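Local structure of flavoredoxin (Desulfovibrio vulgaris str. 'Miyazaki F', 2D5M) at residues P28-A33 and L96-V101; V48-R51 and Y55-R58; A79-I84 and E90-S95. The protein binds flavin mononucleotide and probably carries electrons as a dimeric flavoprotein of the flavin reductase-like family. One frame throughout, in Å; residues are numbered along the deposited sequence. Where two conformers were deposited one is given.

Contact 1: residues P28-A33 and L96-V101; sequences PNIMAA and LGLTPV. With FMN (flavin mononucleotide), chain E.
Pro28 and Pro100 meet ring against ring, CB to CB at 3.6 Å, where the antiparallel barrel of this flavin reductase-like, FMN-binding fold touches the turn after helix 92-96. The two rings cross obliquely, and CG of Pro28 also rests on CB of Pro100. Two residues along the strand, Ile30 rests its CD1 methyl against the CD1 methyls of two leucines: it lies 4.3 Å from CD1 of Leu96 and 4.4 Å from CD1 of Leu98. No hydrogen bond joins the two segments, so the contact is wholly apolar. Phe93 of helix 92-96 completes it, touching Pro28, Ile30 and Pro100, while Val111 closes on Ile30 and Leu98. Gly97 ends the helix with positive phi and turns the chain so that leucines on both sides of it can face Ile30.

Strand 28-33 is paired edge to edge with strand 14-22 through backbone bonds of Asn29, Met31 and Ala33. These same three residues turn to the flavin nucleotide, and the Ala32 backbone joins them. Asn29 has CG anti to its own N (chi1 -163°), which directs the amide to the phosphate; its ND2 gives an almost straight bond, 2.8 Å and 175°, to FMN O3P. Met31 is modelled in two conformers, in one of which its CB lies 3.4 Å from FMN O5'. The CA of Ala33 comes 3.4 Å from flavin N5. At Ala32 the backbone takes hold of the ribityl chain: FMN O2' donates to Ala32 O at 2.7 Å, and Ala32 N returns a weak bond to the same hydroxyl.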
loop_
_atom_site.group_PDB
_atom_site.type_symbol
_atom_site.label_atom_id
_atom_site.label_comp_id
_atom_site.label_asym_id
_atom_site.label_seq_id
_atom_site.Cartn_x
_atom_site.Cartn_y
_atom_site.Cartn_z
ATOM N N PRO A 28 -1.334 24.286 10.156
ATOM C CA PRO A 28 -1.365 23.161 9.246
ATOM C C PRO A 28 -0.114 22.313 9.341
ATOM O O PRO A 28 0.987 22.824 9.549
ATOM C CB PRO A 28 -1.486 23.825 7.869
ATOM C CG PRO A 28 -0.689 25.071 8.031
ATOM C CD PRO A 28 -0.993 25.566 9.426
ATOM N N ASN A 29 -0.268 21.005 9.139
ATOM C CA ASN A 29 0.843 20.069 9.218
ATOM C C ASN A 29 0.704 18.974 8.156
ATOM O O ASN A 29 -0.385 18.729 7.652
ATOM C CB ASN A 29 0.873 19.413 10.587
ATOM C CG ASN A 29 2.202 18.745 10.925
ATOM O OD1 ASN A 29 3.258 19.136 10.400
ATOM N ND2 ASN A 29 2.152 17.772 11.828
ATOM N N ILE A 30 1.843 18.363 7.852
ATOM C CA ILE A 30 1.928 17.185 7.037
ATOM C C ILE A 30 2.995 16.288 7.639
ATOM O O ILE A 30 4.032 16.786 8.099
ATOM C CB ILE A 30 2.307 17.478 5.561
ATOM C CG1 ILE A 30 3.310 18.638 5.428
ATOM C CG2 ILE A 30 1.047 17.670 4.721
ATOM C CD1 ILE A 30 3.884 18.879 4.035
ATOM N N MET A 31 2.749 14.973 7.593
ATOM C CA MET A 31 3.741 13.955 7.935
ATOM C C MET A 31 3.725 12.894 6.870
ATOM O O MET A 31 2.746 12.741 6.148
ATOM C CB MET A 31 3.542 13.370 9.332
ATOM C CG MET A 31 2.183 12.729 9.547
ATOM S SD MET A 31 2.026 11.058 8.905
ATOM C CE MET A 31 2.926 10.091 10.117
ATOM N N ALA A 32 4.814 12.138 6.733
ATOM C CA ALA A 32 4.875 11.030 5.792
ATOM C C ALA A 32 4.408 9.723 6.433
ATOM O O ALA A 32 4.813 9.392 7.574
ATOM C CB ALA A 32 6.301 10.854 5.313
ATOM N N ALA A 33 3.626 8.968 5.701
ATOM C CA ALA A 33 3.131 7.656 6.145
ATOM C C ALA A 33 3.243 6.662 4.984
ATOM O O ALA A 33 2.670 6.894 3.926
ATOM C CB ALA A 33 1.717 7.704 6.631
ATOM N N LEU A 96 8.921 24.471 3.880
ATOM C CA LEU A 96 9.031 23.830 2.561
ATOM C C LEU A 96 8.579 24.709 1.437
ATOM O O LEU A 96 8.735 24.337 0.274
ATOM C CB LEU A 96 8.259 22.513 2.594
ATOM C CG LEU A 96 8.881 21.427 3.475
ATOM C CD1 LEU A 96 7.941 20.239 3.626
ATOM C CD2 LEU A 96 10.226 20.993 2.965
ATOM N N GLY A 97 7.960 25.859 1.748
ATOM C CA GLY A 97 7.386 26.716 0.712
ATOM C C GLY A 97 6.225 26.072 -0.019
ATOM O O GLY A 97 6.086 26.235 -1.235
ATOM N N LEU A 98 5.396 25.317 0.675
ATOM C CA LEU A 98 4.217 24.681 0.136
ATOM C C LEU A 98 2.949 25.312 0.674
ATOM O O LEU A 98 2.989 26.050 1.689
ATOM C CB LEU A 98 4.257 23.165 0.513
ATOM C CG LEU A 98 5.411 22.390 -0.067
ATOM C CD1 LEU A 98 5.398 20.960 0.455
ATOM C CD2 LEU A 98 5.375 22.339 -1.558
ATOM N N THR A 99 1.847 25.028 0.033
ATOM C CA THR A 99 0.571 25.731 0.294
ATOM C C THR A 99 -0.399 24.814 1.009
ATOM O O THR A 99 -0.805 23.772 0.444
ATOM C CB THR A 99 -0.056 26.164 -1.020
ATOM O OG1 THR A 99 0.864 26.995 -1.755
ATOM C CG2 THR A 99 -1.313 26.993 -0.807
ATOM N N PRO A 100 -0.835 25.177 2.216
ATOM C CA PRO A 100 -1.833 24.377 2.935
ATOM C C PRO A 100 -3.233 24.805 2.502
ATOM O O PRO A 100 -3.724 25.882 2.910
ATOM C CB PRO A 100 -1.540 24.723 4.400
ATOM C CG PRO A 100 -1.035 26.150 4.347
ATOM C CD PRO A 100 -0.342 26.322 3.023
ATOM N N VAL A 101 -3.833 24.036 1.622
ATOM C CA VAL A 101 -5.121 24.367 1.067
ATOM C C VAL A 101 -6.210 23.768 1.936
ATOM O O VAL A 101 -6.204 22.537 2.151
ATOM C CB VAL A 101 -5.275 23.837 -0.387
ATOM C CG1 VAL A 101 -6.630 24.148 -0.911
ATOM C CG2 VAL A 101 -4.173 24.403 -1.273
HETATM N N1 FMN E . 5.338 7.500 10.960
HETATM C C2 FMN E . 4.178 6.864 11.314
HETATM O O2 FMN E . 3.704 6.994 12.451
HETATM N N3 FMN E . 3.558 6.037 10.380
HETATM C C4 FMN E . 4.033 5.767 9.117
HETATM O O4 FMN E . 3.408 5.003 8.350
HETATM C C4A FMN E . 5.266 6.385 8.769
HETATM N N5 FMN E . 5.822 6.118 7.563
HETATM C C5A FMN E . 6.918 6.874 7.228
HETATM C C6 FMN E . 7.511 6.639 5.956
HETATM C C7 FMN E . 8.593 7.365 5.485
HETATM C C7M FMN E . 9.245 7.074 4.153
HETATM C C8 FMN E . 9.094 8.424 6.330
HETATM C C8M FMN E . 10.219 9.302 5.806
HETATM C C9 FMN E . 8.574 8.614 7.599
HETATM C C9A FMN E . 7.500 7.871 8.062
HETATM N N10 FMN E . 6.949 8.001 9.356
HETATM C C10 FMN E . 5.810 7.315 9.699
HETATM C "C1'" FMN E . 7.560 8.951 10.326
HETATM C "C2'" FMN E . 6.782 10.260 10.443
HETATM O "O2'" FMN E . 6.477 10.833 9.165
HETATM C "C3'" FMN E . 7.636 11.259 11.230
HETATM O "O3'" FMN E . 7.703 10.770 12.590
HETATM C "C4'" FMN E . 7.119 12.689 11.204
HETATM O "O4'" FMN E . 8.216 13.519 11.673
HETATM C "C5'" FMN E . 5.922 12.922 12.059
HETATM O "O5'" FMN E . 5.564 14.337 11.948
HETATM P P FMN E . 4.564 15.032 13.002
HETATM O O1P FMN E . 5.170 14.876 14.404
HETATM O O2P FMN E . 3.199 14.390 12.938
HETATM O O3P FMN E . 4.593 16.465 12.503
#

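Contact 2: residues V48-R51 and Y55-R58. With FMN (flavin mononucleotide), chain E.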
loop_
_atom_site.group_PDB
_atom_site.type_symbol
_atom_site.label_atom_id
_atom_site.label_comp_id
_atom_site.label_asym_id
_atom_site.label_seq_id
_atom_site.Cartn_x
_atom_site.Cartn_y
_atom_site.Cartn_z
ATOM N N VAL A 48 -4.373 4.177 8.032
ATOM C CA VAL A 48 -3.022 4.714 8.223
ATOM C C VAL A 48 -2.590 4.384 9.651
ATOM O O VAL A 48 -3.324 4.668 10.594
ATOM C CB VAL A 48 -2.970 6.216 7.973
ATOM C CG1 VAL A 48 -1.481 6.543 7.859
ATOM C CG2 VAL A 48 -3.735 6.699 6.754
ATOM N N SER A 49 -1.444 3.793 9.796
ATOM C CA SER A 49 -0.885 3.482 11.117
ATOM C C SER A 49 0.006 4.604 11.551
ATOM O O SER A 49 1.113 4.686 11.041
ATOM C CB SER A 49 -0.103 2.174 11.022
ATOM O OG SER A 49 -0.939 1.101 10.719
ATOM N N LEU A 50 -0.440 5.446 12.470
ATOM C CA LEU A 50 0.294 6.596 12.958
ATOM C C LEU A 50 0.617 6.417 14.426
ATOM O O LEU A 50 -0.255 6.135 15.235
ATOM C CB LEU A 50 -0.533 7.886 12.776
ATOM C CG LEU A 50 -1.030 8.200 11.359
ATOM C CD1 LEU A 50 -1.700 9.544 11.236
ATOM C CD2 LEU A 50 0.148 8.082 10.358
ATOM N N ARG A 51 1.875 6.609 14.760
ATOM C CA ARG A 51 2.337 6.469 16.114
ATOM C C ARG A 51 1.850 7.596 16.996
ATOM O O ARG A 51 1.735 8.751 16.612
ATOM C CB ARG A 51 3.880 6.433 16.155
ATOM C CG ARG A 51 4.456 5.179 15.561
ATOM C CD ARG A 51 5.992 5.187 15.338
ATOM N NE ARG A 51 6.172 6.232 14.349
ATOM C CZ ARG A 51 6.588 7.487 14.562
ATOM N NH1 ARG A 51 7.066 7.900 15.718
ATOM N NH2 ARG A 51 6.542 8.317 13.536
ATOM N N TYR A 55 2.924 14.387 16.167
ATOM C CA TYR A 55 2.011 15.522 16.437
ATOM C C TYR A 55 0.692 15.308 15.682
ATOM O O TYR A 55 -0.402 15.645 16.146
ATOM C CB TYR A 55 2.716 16.813 16.070
ATOM C CG TYR A 55 2.059 18.074 16.568
ATOM C CD1 TYR A 55 1.912 18.267 17.942
ATOM C CD2 TYR A 55 1.591 19.066 15.740
ATOM C CE1 TYR A 55 1.337 19.392 18.485
ATOM C CE2 TYR A 55 1.010 20.229 16.239
ATOM C CZ TYR A 55 0.862 20.395 17.610
ATOM O OH TYR A 55 0.301 21.508 18.188
ATOM N N THR A 56 0.787 14.742 14.481
ATOM C CA THR A 56 -0.377 14.451 13.662
ATOM C C THR A 56 -1.385 13.568 14.354
ATOM O O THR A 56 -2.589 13.776 14.223
ATOM C CB THR A 56 0.106 13.791 12.352
ATOM O OG1 THR A 56 0.910 14.744 11.645
ATOM C CG2 THR A 56 -1.017 13.382 11.458
ATOM N N TYR A 57 -1.012 12.599 15.110
ATOM C CA TYR A 57 -1.834 11.709 15.883
ATOM C C TYR A 57 -2.772 12.552 16.737
ATOM O O TYR A 57 -3.984 12.325 16.788
ATOM C CB TYR A 57 -0.982 10.723 16.707
ATOM C CG TYR A 57 -1.781 9.754 17.554
ATOM C CD1 TYR A 57 -1.870 8.436 17.220
ATOM C CD2 TYR A 57 -2.396 10.088 18.744
ATOM C CE1 TYR A 57 -2.567 7.511 17.977
ATOM C CE2 TYR A 57 -3.097 9.225 19.498
ATOM C CZ TYR A 57 -3.182 7.918 19.114
ATOM O OH TYR A 57 -3.892 7.015 19.909
ATOM N N ARG A 58 -2.164 13.462 17.499
ATOM C CA ARG A 58 -2.943 14.316 18.388
ATOM C C ARG A 58 -3.961 15.086 17.565
ATOM O O ARG A 58 -5.149 15.138 17.909
ATOM C CB ARG A 58 -2.032 15.255 19.147
ATOM C CG ARG A 58 -2.828 16.249 20.026
ATOM C CD ARG A 58 -1.883 17.141 20.817
ATOM N NE ARG A 58 -2.659 18.112 21.574
ATOM C CZ ARG A 58 -2.111 18.908 22.509
ATOM N NH1 ARG A 58 -0.807 18.809 22.715
ATOM N NH2 ARG A 58 -2.880 19.771 23.175
HETATM N N1 FMN E . 5.338 7.500 10.960
HETATM C C2 FMN E . 4.178 6.864 11.314
HETATM O O2 FMN E . 3.704 6.994 12.451
HETATM N N3 FMN E . 3.558 6.037 10.380
HETATM C C4 FMN E . 4.033 5.767 9.117
HETATM O O4 FMN E . 3.408 5.003 8.350
HETATM C C4A FMN E . 5.266 6.385 8.769
HETATM N N5 FMN E . 5.822 6.118 7.563
HETATM C C5A FMN E . 6.918 6.874 7.228
HETATM C C6 FMN E . 7.511 6.639 5.956
HETATM C C7 FMN E . 8.593 7.365 5.485
HETATM C C7M FMN E . 9.245 7.074 4.153
HETATM C C8 FMN E . 9.094 8.424 6.330
HETATM C C8M FMN E . 10.219 9.302 5.806
HETATM C C9 FMN E . 8.574 8.614 7.599
HETATM C C9A FMN E . 7.500 7.871 8.062
HETATM N N10 FMN E . 6.949 8.001 9.356
HETATM C C10 FMN E . 5.810 7.315 9.699
HETATM C "C1'" FMN E . 7.560 8.951 10.326
HETATM C "C2'" FMN E . 6.782 10.260 10.443
HETATM O "O2'" FMN E . 6.477 10.833 9.165
HETATM C "C3'" FMN E . 7.636 11.259 11.230
HETATM O "O3'" FMN E . 7.703 10.770 12.590
HETATM C "C4'" FMN E . 7.119 12.689 11.204
HETATM O "O4'" FMN E . 8.216 13.519 11.673
HETATM C "C5'" FMN E . 5.922 12.922 12.059
HETATM O "O5'" FMN E . 5.564 14.337 11.948
HETATM P P FMN E . 4.564 15.032 13.002
HETATM O O1P FMN E . 5.170 14.876 14.404
HETATM O O2P FMN E . 3.199 14.390 12.938
HETATM O O3P FMN E . 4.593 16.465 12.503
#
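The Tyr57 ring meets the loop at its edge, where Leu50 O lies near the ring plane, 3.4 Å from CD1. Arg51 O approaches the same residue obliquely and sits 3.4 Å from CB. This is the turn from strand 44-48 into helix 55-63, whose N-terminal turn binds the FMN phosphate in the flavin reductase-like fold. Outside the two segments, the Phe134 ring meets that of Tyr57, and Glu127 takes the Tyr57 hydroxyl. The second flat group, the Arg51 guanidinium, has FMN N1 at its edge and in its plane. Its NH2 reaches N1 at 3.0 Å with an angle of 173°, and the same nitrogen also binds FMN O3', near the guanidinium plane, along a more bent path of 140°. The bend at chi3 (-64°) curls the arginine round the O2-N1 edge of the flavin.

Backbone atoms add to the grip on that ring: flavin N3 donates to Ser49 O, and Arg51 N donates to O2. Together, Arg51 N at O2 and Arg51 NH2 at N1 would probably favour negative charge at N1 and O2 in the reduced flavin.

On the helix side, Leu50 CD1 packs on Thr56 CG2 at 3.9 Å, the one apolar touch between the segments. Thr56 splits its branches between two tasks: CG2 stands anti to the backbone N and faces the leucine, while OG1 faces the phosphate. The first turn of the helix supplies Tyr55 N to O1P, and O2P is held twice, by Thr56 N at 2.9 Å and by Thr56 OG1 at 2.7 Å.

Contact 3: residues A79-I84 and E90-S95. With FMN (flavin mononucleotide), chain E.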
loop_
_atom_site.group_PDB
_atom_site.type_symbol
_atom_site.label_atom_id
_atom_site.label_comp_id
_atom_site.label_asym_id
_atom_site.label_seq_id
_atom_site.Cartn_x
_atom_site.Cartn_y
_atom_site.Cartn_z
ATOM N N ALA A 79 8.592 15.663 0.778
ATOM C CA ALA A 79 7.902 14.582 1.440
ATOM C C ALA A 79 8.795 13.943 2.496
ATOM O O ALA A 79 8.370 13.652 3.621
ATOM C CB ALA A 79 7.407 13.575 0.419
ATOM N N ASP A 80 10.059 13.712 2.116
ATOM C CA ASP A 80 11.021 13.148 3.062
ATOM C C ASP A 80 11.197 14.054 4.277
ATOM O O ASP A 80 11.205 13.570 5.424
ATOM C CB ASP A 80 12.328 12.877 2.337
ATOM C CG ASP A 80 13.253 11.951 3.109
ATOM O OD1 ASP A 80 12.779 10.824 3.460
ATOM O OD2 ASP A 80 14.430 12.316 3.325
ATOM N N TYR A 81 11.317 15.361 4.048
ATOM C CA TYR A 81 11.426 16.317 5.135
ATOM C C TYR A 81 10.278 16.138 6.122
ATOM O O TYR A 81 10.477 16.133 7.333
ATOM C CB TYR A 81 11.451 17.741 4.565
ATOM C CG TYR A 81 11.651 18.840 5.553
ATOM C CD1 TYR A 81 12.913 19.449 5.698
ATOM C CD2 TYR A 81 10.610 19.342 6.330
ATOM C CE1 TYR A 81 13.111 20.466 6.589
ATOM C CE2 TYR A 81 10.809 20.357 7.243
ATOM C CZ TYR A 81 12.084 20.922 7.355
ATOM O OH TYR A 81 12.292 21.948 8.261
ATOM N N ALA A 82 9.070 16.045 5.594
ATOM C CA ALA A 82 7.858 15.915 6.425
ATOM C C ALA A 82 7.871 14.642 7.239
ATOM O O ALA A 82 7.165 14.539 8.255
ATOM C CB ALA A 82 6.607 15.982 5.547
ATOM N N GLY A 83 8.624 13.639 6.769
ATOM C CA GLY A 83 8.839 12.368 7.481
ATOM C C GLY A 83 10.024 12.317 8.403
ATOM O O GLY A 83 10.235 11.263 9.033
ATOM N N ILE A 84 10.824 13.379 8.480
ATOM C CA ILE A 84 11.956 13.466 9.387
ATOM C C ILE A 84 11.666 14.376 10.555
ATOM O O ILE A 84 11.995 14.068 11.689
ATOM C CB ILE A 84 13.201 13.937 8.612
ATOM C CG1 ILE A 84 13.630 12.966 7.528
ATOM C CG2 ILE A 84 14.350 14.256 9.608
ATOM C CD1 ILE A 84 14.659 13.504 6.545
ATOM N N GLU A 90 6.972 23.570 14.598
ATOM C CA GLU A 90 7.427 24.024 13.294
ATOM C C GLU A 90 6.262 23.968 12.311
ATOM O O GLU A 90 5.550 22.956 12.286
ATOM C CB GLU A 90 8.535 23.116 12.774
ATOM C CG GLU A 90 8.968 23.497 11.370
ATOM C CD GLU A 90 10.110 22.682 10.805
ATOM O OE1 GLU A 90 10.939 22.103 11.510
ATOM O OE2 GLU A 90 10.211 22.724 9.548
ATOM N N ASP A 91 6.114 25.008 11.516
ATOM C CA ASP A 91 5.185 25.001 10.378
ATOM C C ASP A 91 5.986 24.518 9.173
ATOM O O ASP A 91 6.759 25.251 8.569
ATOM C CB ASP A 91 4.610 26.409 10.165
ATOM C CG ASP A 91 3.619 26.460 9.021
ATOM O OD1 ASP A 91 3.691 25.614 8.103
ATOM O OD2 ASP A 91 2.753 27.383 9.043
ATOM N N LYS A 92 5.748 23.256 8.815
ATOM C CA LYS A 92 6.456 22.647 7.710
ATOM C C LYS A 92 6.060 23.213 6.370
ATOM O O LYS A 92 6.847 23.179 5.420
ATOM C CB LYS A 92 6.235 21.132 7.697
ATOM C CG LYS A 92 6.710 20.383 8.882
ATOM C CD LYS A 92 6.464 18.880 8.736
ATOM C CE LYS A 92 6.307 18.253 10.084
ATOM N NZ LYS A 92 5.956 16.826 10.048
ATOM N N PHE A 93 4.815 23.718 6.246
ATOM C CA PHE A 93 4.434 24.369 4.991
ATOM C C PHE A 93 5.291 25.611 4.767
ATOM O O PHE A 93 5.754 25.879 3.646
ATOM C CB PHE A 93 2.953 24.737 4.990
ATOM C CG PHE A 93 2.031 23.545 4.787
ATOM C CD1 PHE A 93 1.626 23.215 3.499
ATOM C CD2 PHE A 93 1.578 22.791 5.851
ATOM C CE1 PHE A 93 0.775 22.155 3.277
ATOM C CE2 PHE A 93 0.714 21.709 5.610
ATOM C CZ PHE A 93 0.299 21.425 4.335
ATOM N N ALA A 94 5.525 26.397 5.831
ATOM C CA ALA A 94 6.390 27.529 5.741
ATOM C C ALA A 94 7.799 27.110 5.424
ATOM O O ALA A 94 8.475 27.685 4.588
ATOM C CB ALA A 94 6.392 28.353 7.062
ATOM N N SER A 95 8.316 26.089 6.106
ATOM C CA SER A 95 9.688 25.648 5.871
ATOM C C SER A 95 9.910 25.168 4.430
ATOM O O SER A 95 10.968 25.408 3.850
ATOM C CB SER A 95 10.043 24.472 6.787
ATOM O OG SER A 95 9.941 24.926 8.116
HETATM N N1 FMN E . 5.338 7.500 10.960
HETATM C C2 FMN E . 4.178 6.864 11.314
HETATM O O2 FMN E . 3.704 6.994 12.451
HETATM N N3 FMN E . 3.558 6.037 10.380
HETATM C C4 FMN E . 4.033 5.767 9.117
HETATM O O4 FMN E . 3.408 5.003 8.350
HETATM C C4A FMN E . 5.266 6.385 8.769
HETATM N N5 FMN E . 5.822 6.118 7.563
HETATM C C5A FMN E . 6.918 6.874 7.228
HETATM C C6 FMN E . 7.511 6.639 5.956
HETATM C C7 FMN E . 8.593 7.365 5.485
HETATM C C7M FMN E . 9.245 7.074 4.153
HETATM C C8 FMN E . 9.094 8.424 6.330
HETATM C C8M FMN E . 10.219 9.302 5.806
HETATM C C9 FMN E . 8.574 8.614 7.599
HETATM C C9A FMN E . 7.500 7.871 8.062
HETATM N N10 FMN E . 6.949 8.001 9.356
HETATM C C10 FMN E . 5.810 7.315 9.699
HETATM C "C1'" FMN E . 7.560 8.951 10.326
HETATM C "C2'" FMN E . 6.782 10.260 10.443
HETATM O "O2'" FMN E . 6.477 10.833 9.165
HETATM C "C3'" FMN E . 7.636 11.259 11.230
HETATM O "O3'" FMN E . 7.703 10.770 12.590
HETATM C "C4'" FMN E . 7.119 12.689 11.204
HETATM O "O4'" FMN E . 8.216 13.519 11.673
HETATM C "C5'" FMN E . 5.922 12.922 12.059
HETATM O "O5'" FMN E . 5.564 14.337 11.948
HETATM P P FMN E . 4.564 15.032 13.002
HETATM O O1P FMN E . 5.170 14.876 14.404
HETATM O O2P FMN E . 3.199 14.390 12.938
HETATM O O3P FMN E . 4.593 16.465 12.503
#
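Tyr81 and Glu90 reach toward each other from opposite directions, and the phenol OH donates to Glu90 OE2 at 2.6 Å. The pair helps join helices 76-82 and 92-96 of the flavin reductase-like domain. The carboxylate oxygen lies at the edge of the ring and in its plane, uses its syn lone pair, and belongs to a group turned 68° from the ring. An extended side chain brings Glu90 here, with CG anti to the backbone N (chi1 176°). Ser95 OG donates to the same OE2, also at 2.6 Å, but from above the carboxylate plane. This end of the contact is the more open one: Glu90 and Tyr81 are partly exposed, Ser95 is exposed, and Ser95 CB merely approaches the phenol oxygen.

The inner half is closely packed. Lys92 is buried, and its extended chain runs alongside Ala82, with Lys92 CD 4.3 Å from Ala82 CB. Lys92 CG lies near the edge of the Tyr81 ring. The ammonium NZ then meets Ala82 O at 3.1 Å, tilted 17° from the carbonyl plane, and FMN O3P at 2.8 Å; Ile30 O and Tyr85 O accept from it too. Asp91 is the N-cap of helix 92-96, its OD1 accepting from Ala94 N at 3.0 Å. Next to Ala82, Gly83 CA lies 3.3 Å from FMN O2'. Asp80, beside the flavin methyl C8M, accepts from backbone nitrogens of Phe182, Ser183 and Gly185 of the second subunit.

Surrounded by carbonyl oxygens and a phosphate, the buried Lys92 ammonium is probably kept protonated, its charge balancing that of the phosphate.

How the contacts relate
All three contacts border the same FMN and reach its phosphate, and their chemistry follows their place around it. Contact 1 joins the barrel to the turn after helix 92-96 by apolar side chains alone, while Asn29 and Ala32 turn to the cofactor. Contact 2, some 15 Å away between centres, works largely through backbone groups, the Thr56 hydroxyl and one arginine that is exposed at the surface. Contact 3 mixes a buried lysine with a more open tyrosine-glutamate pair. Contacts 1 and 3 share helix 92-96 and its continuation, linked by Lys92 NZ to Ile30 O. Contacts 1 and 2 touch through Met31 against Leu50 and Thr56, whereas contacts 2 and 3 do not touch.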